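Local coordinates for protein 5-carboxymethyl-2-hydroxymuconate semialdehyde dehydrogenase (Thermus thermophilus, PDB 2D4E) that probably catalyses the NAD-dependent oxidation of 5-carboxymethyl-2-hydroxymuconate semialdehyde to the corresponding acid, as a member of the aldehyde dehydrogenase family, at residues Val36-Pro45 with Val57-Arg68; Cys111-Arg119 with Pro337-Ile348. All coordinates share one frame; numbering follows the deposited sequence.

Interaction 1. Residues Val36-Pro45 with Val57-Arg68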
loop_
_atom_site.group_PDB
_atom_site.type_symbol
_atom_site.label_atom_id
_atom_site.label_comp_id
_atom_site.label_asym_id
_atom_site.label_seq_id
_atom_site.Cartn_x
_atom_site.Cartn_y
_atom_site.Cartn_z
ATOM N N VAL C 36 32.376 26.539 14.779
ATOM C CA VAL C 36 32.536 27.827 15.433
ATOM C C VAL C 36 32.117 27.775 16.893
ATOM O O VAL C 36 31.294 26.946 17.286
ATOM C CB VAL C 36 31.685 28.920 14.747
ATOM C CG1 VAL C 36 32.053 29.031 13.271
ATOM C CG2 VAL C 36 30.203 28.602 14.919
ATOM N N PRO C 37 32.685 28.666 17.720
ATOM C CA PRO C 37 32.362 28.729 19.145
ATOM C C PRO C 37 31.146 29.628 19.286
ATOM O O PRO C 37 30.651 30.161 18.294
ATOM C CB PRO C 37 33.598 29.379 19.739
ATOM C CG PRO C 37 33.921 30.405 18.690
ATOM C CD PRO C 37 33.779 29.604 17.396
ATOM N N SER C 38 30.663 29.795 20.508
ATOM C CA SER C 38 29.533 30.682 20.730
ATOM C C SER C 38 30.115 32.092 20.634
ATOM O O SER C 38 31.306 32.285 20.877
ATOM C CB SER C 38 28.944 30.449 22.117
ATOM O OG SER C 38 28.533 29.104 22.261
ATOM N N GLU C 39 29.294 33.072 20.270
ATOM C CA GLU C 39 29.787 34.439 20.153
ATOM C C GLU C 39 30.280 34.959 21.499
ATOM O O GLU C 39 31.182 35.793 21.555
ATOM C CB GLU C 39 28.693 35.356 19.595
ATOM C CG GLU C 39 28.249 34.977 18.183
ATOM C CD GLU C 39 27.174 35.896 17.622
ATOM O OE1 GLU C 39 26.606 35.556 16.561
ATOM O OE2 GLU C 39 26.899 36.953 18.233
ATOM N N SER C 40 29.699 34.450 22.581
ATOM C CA SER C 40 30.081 34.865 23.927
ATOM C C SER C 40 31.389 34.207 24.372
ATOM O O SER C 40 31.993 34.619 25.362
ATOM C CB SER C 40 28.976 34.506 24.926
ATOM O OG SER C 40 28.940 33.107 25.165
ATOM N N GLY C 41 31.818 33.183 23.641
ATOM C CA GLY C 41 33.043 32.484 23.988
ATOM C C GLY C 41 32.841 31.504 25.134
ATOM O O GLY C 41 33.746 30.751 25.493
ATOM N N GLU C 42 31.645 31.513 25.706
ATOM C CA GLU C 42 31.315 30.635 26.819
ATOM C C GLU C 42 31.291 29.154 26.451
ATOM O O GLU C 42 30.983 28.779 25.317
ATOM C CB GLU C 42 29.959 31.025 27.407
ATOM C CG GLU C 42 29.981 32.296 28.234
ATOM C CD GLU C 42 28.627 32.616 28.844
ATOM O OE1 GLU C 42 27.992 31.695 29.406
ATOM O OE2 GLU C 42 28.201 33.790 28.770
ATOM N N THR C 43 31.625 28.319 27.430
ATOM C CA THR C 43 31.620 26.876 27.245
ATOM C C THR C 43 31.083 26.235 28.519
ATOM O O THR C 43 30.915 26.903 29.539
ATOM C CB THR C 43 33.044 26.315 26.990
ATOM O OG1 THR C 43 33.871 26.575 28.129
ATOM C CG2 THR C 43 33.669 26.949 25.756
ATOM N N PHE C 44 30.799 24.940 28.450
ATOM C CA PHE C 44 30.317 24.202 29.607
ATOM C C PHE C 44 31.029 22.853 29.594
ATOM O O PHE C 44 31.313 22.294 28.534
ATOM C CB PHE C 44 28.788 24.046 29.564
ATOM C CG PHE C 44 28.283 23.156 28.457
ATOM C CD1 PHE C 44 28.116 21.788 28.666
ATOM C CD2 PHE C 44 27.956 23.690 27.213
ATOM C CE1 PHE C 44 27.628 20.966 27.654
ATOM C CE2 PHE C 44 27.467 22.874 26.193
ATOM C CZ PHE C 44 27.301 21.510 26.414
ATOM N N PRO C 45 31.347 22.320 30.776
ATOM C CA PRO C 45 32.040 21.033 30.837
ATOM C C PRO C 45 31.136 19.812 30.792
ATOM O O PRO C 45 29.938 19.893 31.072
ATOM C CB PRO C 45 32.777 21.122 32.159
ATOM C CG PRO C 45 31.735 21.797 33.033
ATOM C CD PRO C 45 31.159 22.888 32.126
ATOM N N VAL C 57 35.276 20.336 27.208
ATOM C CA VAL C 57 34.234 21.348 27.211
ATOM C C VAL C 57 33.573 21.488 25.845
ATOM O O VAL C 57 34.152 21.131 24.822
ATOM C CB VAL C 57 34.811 22.725 27.646
ATOM C CG1 VAL C 57 35.492 22.594 29.007
ATOM C CG2 VAL C 57 35.805 23.235 26.611
ATOM N N ALA C 58 32.350 22.007 25.839
ATOM C CA ALA C 58 31.611 22.213 24.604
ATOM C C ALA C 58 31.078 23.640 24.593
ATOM O O ALA C 58 30.728 24.181 25.643
ATOM C CB ALA C 58 30.456 21.216 24.513
ATOM N N ALA C 59 31.018 24.244 23.408
ATOM C CA ALA C 59 30.518 25.612 23.267
ATOM C C ALA C 59 29.097 25.734 23.818
ATOM O O ALA C 59 28.238 24.890 23.550
ATOM C CB ALA C 59 30.549 26.029 21.802
ATOM N N ARG C 60 28.851 26.789 24.589
ATOM C CA ARG C 60 27.538 27.007 25.177
ATOM C C ARG C 60 26.689 27.866 24.253
ATOM O O ARG C 60 26.700 29.092 24.345
ATOM C CB ARG C 60 27.684 27.680 26.544
ATOM C CG ARG C 60 26.379 27.848 27.301
ATOM C CD ARG C 60 26.638 28.284 28.730
ATOM N NE ARG C 60 25.399 28.503 29.469
ATOM C CZ ARG C 60 25.345 28.802 30.763
ATOM N NH1 ARG C 60 26.463 28.918 31.467
ATOM N NH2 ARG C 60 24.174 28.991 31.355
ATOM N N GLY C 61 25.950 27.207 23.367
ATOM C CA GLY C 61 25.115 27.912 22.408
ATOM C C GLY C 61 23.844 28.523 22.963
ATOM O O GLY C 61 23.237 27.992 23.893
ATOM N N GLY C 62 23.447 29.648 22.375
ATOM C CA GLY C 62 22.243 30.340 22.802
ATOM C C GLY C 62 21.416 30.786 21.610
ATOM O O GLY C 62 21.611 30.293 20.498
ATOM N N GLU C 63 20.500 31.725 21.839
ATOM C CA GLU C 63 19.625 32.248 20.794
ATOM C C GLU C 63 20.350 32.657 19.525
ATOM O O GLU C 63 19.865 32.411 18.427
ATOM C CB GLU C 63 18.848 33.460 21.307
ATOM C CG GLU C 63 17.967 33.188 22.509
ATOM C CD GLU C 63 17.191 34.420 22.948
ATOM O OE1 GLU C 63 16.493 34.347 23.983
ATOM O OE2 GLU C 63 17.278 35.461 22.257
ATOM N N ARG C 64 21.504 33.297 19.681
ATOM C CA ARG C 64 22.287 33.759 18.539
ATOM C C ARG C 64 22.858 32.638 17.684
ATOM O O ARG C 64 22.832 32.710 16.456
ATOM C CB ARG C 64 23.425 34.668 19.015
ATOM C CG ARG C 64 23.017 36.113 19.188
ATOM C CD ARG C 64 24.182 36.966 19.657
ATOM N NE ARG C 64 23.952 38.376 19.362
ATOM C CZ ARG C 64 23.931 38.889 18.134
ATOM N NH1 ARG C 64 24.142 38.110 17.078
ATOM N NH2 ARG C 64 23.709 40.184 17.960
ATOM N N GLU C 65 23.388 31.607 18.325
ATOM C CA GLU C 65 23.947 30.492 17.576
ATOM C C GLU C 65 22.801 29.734 16.905
ATOM O O GLU C 65 22.905 29.305 15.748
ATOM C CB GLU C 65 24.753 29.577 18.508
ATOM C CG GLU C 65 26.057 30.211 19.021
ATOM C CD GLU C 65 25.839 31.320 20.048
ATOM O OE1 GLU C 65 26.725 32.195 20.167
ATOM O OE2 GLU C 65 24.795 31.311 20.747
ATOM N N VAL C 66 21.694 29.594 17.624
ATOM C CA VAL C 66 20.534 28.904 17.076
ATOM C C VAL C 66 19.986 29.677 15.875
ATOM O O VAL C 66 19.634 29.080 14.855
ATOM C CB VAL C 66 19.428 28.742 18.144
ATOM C CG1 VAL C 66 18.128 28.238 17.498
ATOM C CG2 VAL C 66 19.894 27.759 19.205
ATOM N N ASP C 67 19.927 31.002 15.988
ATOM C CA ASP C 67 19.415 31.823 14.893
ATOM C C ASP C 67 20.261 31.624 13.631
ATOM O O ASP C 67 19.730 31.454 12.537
ATOM C CB ASP C 67 19.389 33.300 15.306
ATOM C CG ASP C 67 18.821 34.200 14.224
ATOM O OD1 ASP C 67 17.712 33.926 13.727
ATOM O OD2 ASP C 67 19.484 35.192 13.868
ATOM N N ARG C 68 21.583 31.626 13.788
ATOM C CA ARG C 68 22.477 31.427 12.656
ATOM C C ARG C 68 22.311 30.031 12.050
ATOM O O ARG C 68 22.332 29.872 10.831
ATOM C CB ARG C 68 23.929 31.646 13.090
ATOM C CG ARG C 68 24.290 33.106 13.337
ATOM C CD ARG C 68 25.579 33.239 14.152
ATOM N NE ARG C 68 26.725 32.614 13.493
ATOM C CZ ARG C 68 27.912 32.428 14.068
ATOM N NH1 ARG C 68 28.118 32.816 15.322
ATOM N NH2 ARG C 68 28.894 31.849 13.389
HETATM O O HOH W 1 30.738 32.189 16.626
HETATM O O HOH W 2 26.787 33.799 22.393
HETATM O O HOH W 3 26.162 31.922 25.047
HETATM O O HOH W 4 29.196 27.305 31.360
#

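Interaction 2. Residues Cys111-Arg119 with Pro337-Ile348. With NA (sodium ion), chain I.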
loop_
_atom_site.group_PDB
_atom_site.type_symbol
_atom_site.label_atom_id
_atom_site.label_comp_id
_atom_site.label_asym_id
_atom_site.label_seq_id
_atom_site.Cartn_x
_atom_site.Cartn_y
_atom_site.Cartn_z
ATOM N N CYS C 111 31.617 6.316 24.794
ATOM C CA CYS C 111 31.801 5.484 25.972
ATOM C C CYS C 111 32.296 6.354 27.133
ATOM O O CYS C 111 31.729 6.342 28.227
ATOM C CB CYS C 111 32.814 4.381 25.672
ATOM S SG CYS C 111 33.270 3.397 27.103
ATOM N N LEU C 112 33.353 7.119 26.879
ATOM C CA LEU C 112 33.924 8.000 27.889
ATOM C C LEU C 112 32.934 9.049 28.383
ATOM O O LEU C 112 32.872 9.350 29.573
ATOM C CB LEU C 112 35.146 8.730 27.323
ATOM C CG LEU C 112 36.394 7.921 26.967
ATOM C CD1 LEU C 112 37.466 8.859 26.431
ATOM C CD2 LEU C 112 36.901 7.194 28.202
ATOM N N ASP C 113 32.168 9.598 27.447
ATOM C CA ASP C 113 31.203 10.661 27.702
ATOM C C ASP C 113 29.889 10.229 28.360
ATOM O O ASP C 113 29.368 10.934 29.226
ATOM C CB ASP C 113 30.912 11.363 26.363
ATOM C CG ASP C 113 30.441 12.805 26.519
ATOM O OD1 ASP C 113 30.494 13.351 27.640
ATOM O OD2 ASP C 113 30.029 13.402 25.495
ATOM N N ALA C 114 29.361 9.070 27.968
ATOM C CA ALA C 114 28.077 8.612 28.497
ATOM C C ALA C 114 28.071 7.391 29.419
ATOM O O ALA C 114 27.009 6.983 29.888
ATOM C CB ALA C 114 27.101 8.395 27.343
ATOM N N GLY C 115 29.237 6.796 29.659
ATOM C CA GLY C 115 29.317 5.668 30.577
ATOM C C GLY C 115 28.861 4.260 30.218
ATOM O O GLY C 115 28.835 3.398 31.101
ATOM N N GLN C 116 28.498 3.997 28.965
ATOM C CA GLN C 116 28.076 2.645 28.601
ATOM C C GLN C 116 29.312 1.791 28.315
ATOM O O GLN C 116 30.359 2.318 27.945
ATOM C CB GLN C 116 27.168 2.667 27.361
ATOM C CG GLN C 116 25.820 3.378 27.543
ATOM C CD GLN C 116 24.951 2.765 28.638
ATOM O OE1 GLN C 116 24.954 1.553 28.844
ATOM N NE2 GLN C 116 24.185 3.606 29.326
ATOM N N VAL C 117 29.197 0.478 28.483
ATOM C CA VAL C 117 30.333 -0.404 28.228
ATOM C C VAL C 117 30.753 -0.289 26.766
ATOM O O VAL C 117 29.916 -0.306 25.866
ATOM C CB VAL C 117 29.999 -1.869 28.568
ATOM C CG1 VAL C 117 29.679 -1.991 30.049
ATOM C CG2 VAL C 117 28.835 -2.340 27.744
ATOM N N LEU C 118 32.059 -0.183 26.540
ATOM C CA LEU C 118 32.602 -0.004 25.198
ATOM C C LEU C 118 32.051 -0.903 24.099
ATOM O O LEU C 118 31.674 -0.408 23.036
ATOM C CB LEU C 118 34.134 -0.101 25.228
ATOM C CG LEU C 118 34.856 0.363 23.952
ATOM C CD1 LEU C 118 34.442 1.801 23.597
ATOM C CD2 LEU C 118 36.369 0.281 24.156
ATOM N N ARG C 119 31.996 -2.210 24.328
ATOM C CA ARG C 119 31.484 -3.107 23.289
ATOM C C ARG C 119 30.043 -2.775 22.880
ATOM O O ARG C 119 29.688 -2.867 21.703
ATOM C CB ARG C 119 31.581 -4.577 23.733
ATOM C CG ARG C 119 30.718 -4.948 24.934
ATOM C CD ARG C 119 30.891 -6.424 25.283
ATOM N NE ARG C 119 30.079 -6.816 26.431
ATOM C CZ ARG C 119 30.337 -6.470 27.690
ATOM N NH1 ARG C 119 31.401 -5.729 27.979
ATOM N NH2 ARG C 119 29.533 -6.876 28.663
ATOM N N PRO C 337 33.559 1.148 32.337
ATOM C CA PRO C 337 33.087 0.988 30.956
ATOM C C PRO C 337 34.128 0.385 30.014
ATOM O O PRO C 337 33.778 -0.327 29.078
ATOM C CB PRO C 337 32.710 2.416 30.550
ATOM C CG PRO C 337 32.295 3.037 31.841
ATOM C CD PRO C 337 33.363 2.534 32.795
ATOM N N LEU C 338 35.401 0.679 30.263
ATOM C CA LEU C 338 36.486 0.175 29.424
ATOM C C LEU C 338 36.991 -1.217 29.807
ATOM O O LEU C 338 37.907 -1.743 29.173
ATOM C CB LEU C 338 37.650 1.170 29.436
ATOM C CG LEU C 338 37.308 2.556 28.871
ATOM C CD1 LEU C 338 38.480 3.520 29.068
ATOM C CD2 LEU C 338 36.970 2.429 27.397
ATOM N N ASP C 339 36.396 -1.807 30.839
ATOM C CA ASP C 339 36.770 -3.149 31.289
ATOM C C ASP C 339 35.884 -4.187 30.591
ATOM O O ASP C 339 34.675 -4.231 30.810
ATOM C CB ASP C 339 36.609 -3.247 32.811
ATOM C CG ASP C 339 36.940 -4.632 33.362
ATOM O OD1 ASP C 339 36.937 -4.781 34.603
ATOM O OD2 ASP C 339 37.192 -5.571 32.573
ATOM N N PRO C 340 36.474 -5.035 29.732
ATOM C CA PRO C 340 35.675 -6.050 29.031
ATOM C C PRO C 340 34.831 -6.975 29.914
ATOM O O PRO C 340 33.905 -7.624 29.425
ATOM C CB PRO C 340 36.716 -6.806 28.194
ATOM C CG PRO C 340 38.016 -6.542 28.909
ATOM C CD PRO C 340 37.885 -5.103 29.320
ATOM N N GLU C 341 35.135 -7.023 31.207
ATOM C CA GLU C 341 34.387 -7.875 32.133
ATOM C C GLU C 341 33.132 -7.202 32.688
ATOM O O GLU C 341 32.255 -7.870 33.233
ATOM C CB GLU C 341 35.278 -8.296 33.304
ATOM C CG GLU C 341 36.405 -9.221 32.909
ATOM C CD GLU C 341 35.890 -10.515 32.322
ATOM O OE1 GLU C 341 35.268 -11.299 33.076
ATOM O OE2 GLU C 341 36.100 -10.740 31.108
ATOM N N THR C 342 33.056 -5.883 32.547
ATOM C CA THR C 342 31.926 -5.108 33.052
ATOM C C THR C 342 30.610 -5.387 32.327
ATOM O O THR C 342 30.586 -5.526 31.105
ATOM C CB THR C 342 32.211 -3.599 32.938
ATOM O OG1 THR C 342 33.397 -3.277 33.678
ATOM C CG2 THR C 342 31.027 -2.787 33.471
ATOM N N GLU C 343 29.519 -5.466 33.087
ATOM C CA GLU C 343 28.200 -5.686 32.502
ATOM C C GLU C 343 27.363 -4.440 32.760
ATOM O O GLU C 343 26.565 -4.026 31.916
ATOM C CB GLU C 343 27.522 -6.918 33.112
ATOM C CG GLU C 343 28.228 -8.229 32.781
ATOM C CD GLU C 343 27.542 -9.432 33.395
ATOM O OE1 GLU C 343 26.957 -10.238 32.640
ATOM O OE2 GLU C 343 27.581 -9.566 34.634
ATOM N N VAL C 344 27.550 -3.846 33.933
ATOM C CA VAL C 344 26.840 -2.628 34.299
ATOM C C VAL C 344 27.847 -1.555 34.695
ATOM O O VAL C 344 28.670 -1.755 35.591
ATOM C CB VAL C 344 25.849 -2.867 35.470
ATOM C CG1 VAL C 344 25.427 -1.538 36.086
ATOM C CG2 VAL C 344 24.620 -3.601 34.960
ATOM N N GLY C 345 27.780 -0.424 34.001
ATOM C CA GLY C 345 28.678 0.680 34.277
ATOM C C GLY C 345 28.017 1.739 35.139
ATOM O O GLY C 345 26.988 1.479 35.762
ATOM N N PRO C 346 28.588 2.950 35.191
ATOM C CA PRO C 346 28.055 4.054 35.987
ATOM C C PRO C 346 26.965 4.845 35.271
ATOM O O PRO C 346 26.879 4.834 34.041
ATOM C CB PRO C 346 29.283 4.904 36.237
ATOM C CG PRO C 346 29.986 4.809 34.912
ATOM C CD PRO C 346 29.860 3.335 34.550
ATOM N N LEU C 347 26.141 5.531 36.056
ATOM C CA LEU C 347 25.081 6.351 35.506
ATOM C C LEU C 347 25.713 7.621 34.956
ATOM O O LEU C 347 26.838 7.983 35.321
ATOM C CB LEU C 347 24.032 6.667 36.576
ATOM C CG LEU C 347 23.399 5.410 37.180
ATOM C CD1 LEU C 347 22.258 5.791 38.100
ATOM C CD2 LEU C 347 22.888 4.505 36.053
ATOM N N ILE C 348 24.977 8.288 34.079
ATOM C CA ILE C 348 25.438 9.483 33.390
ATOM C C ILE C 348 26.007 10.658 34.183
ATOM O O ILE C 348 27.026 11.233 33.797
ATOM C CB ILE C 348 24.310 10.031 32.480
ATOM C CG1 ILE C 348 24.849 11.150 31.585
ATOM C CG2 ILE C 348 23.147 10.519 33.328
ATOM C CD1 ILE C 348 25.928 10.682 30.613
HETATM NA NA NA I . 29.543 13.178 29.906
HETATM O O HOH W 5 28.129 13.428 31.909
#

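Interaction 1. Residues Val36-Pro45 with Val57-Arg68
Glu39 reaches across to helix 63-80 and sets its carboxylate between two arginines one helical turn apart. Its OE2 lies 3.2 Å from Arg64 NH1 in a salt bridge, the side chains crossing at about a right angle. Arg68 NH1 donates a weak hydrogen bond to Glu39 OE1 at 3.4 Å (140°) within a second salt bridge, suggesting that charge holds this end more than directed bonding. The backbone of Glu39 is gripped more firmly: its N donates to Glu65 OE1 at 2.7 Å, nearly along the C-O axis of the acceptor. Glu65 OE2 takes the N-H of Gly62, and a bend at chi2 (72°) lets the one carboxylate join the turn 38-41 to the residue before the helix. A chi1 of -175° sends the extended Arg60 chain past Glu42; Glu42 OE1 lies 3.8 Å from Arg60 NH1 and well out of the guanidinium plane, a long pairing of charges only, whereas Arg60 NH2 has its stronger salt bridge with Glu231. Phe44 lays a ring face over Ala58 CB, 4.1 Å from the centroid, and turns an edge to Arg60 CA. Its backbone N and O pair with Ala58, Phe44 N to Ala58 O measuring 2.9 Å. Flanked by the non-hydrogen-bonded pairs Thr43 with Ala59 and Pro45 with Val57, this register is that of an antiparallel beta hairpin, strands 43-48 and 53-59, leading into helix 63-80.

Interaction 2. Residues Cys111-Arg119 with Pro337-Ile348
Thr342 O is gripped end-on by both terminal nitrogens of Arg119, at 3.0 Å from NH2 and 3.2 Å from NH1. The oxygen lies 5° out of the guanidinium plane, reached by a chain extended from CG to NE. A methionine in place of Arg119 has neither N-H donor, and would probably leave Thr342 O without its paired grip and the turn 339-342 less firmly tied to helix 118-136. Val117 CG1 packs obliquely on Thr342 CG2 at 3.8 Å. Val117 is the N-cap residue of that helix, and the N-H of Leu118 makes a nearly straight bond (173°) to Pro337 O, joining the helix start to the loop between helices 315-331 and 350-365. Beside these polar ties lies a patch of apolar contacts: Cys111 SG, turned beside its carbonyl carbon (chi1 173°), touches Pro337 CB at 3.6 Å and meets Leu338 CD2, which packs against Leu118 CD2. Gly115, with positive phi, follows the end of helix 103-114, where a CB would come tight against Pro346 O. Ile348 CD1 lies 3.7 Å from Asp113 O, which with Asp113 OD1 binds the sodium ion; Ser46, Leu47 and Trp200 complete the site, and a sodium-bound water donates to Ile348 O.

Overall arrangement
Interaction 1 is partly buried, with 7 of its 17 touching residues exposed, whereas interaction 2 is a core contact, with 15 of 17 buried. Their chemistry follows: in 36-45 with 57-68, salt bridges and bridging waters at the exposed edge join hairpin backbone bonds and the Phe44-Ala58 packing, while apolar side chains and backbone carbonyl acceptors dominate 111-119 with 337-348. The first joins neighbours in sequence, a hairpin and the helix after it; the second brings together segments 218 residues apart. They share no helix or strand, and their nearest atoms are about 7 Å apart. The sodium site relates them: strand 43-48 continues to Ser46 and Leu47, which bind the ion with Asp113 of interaction 2.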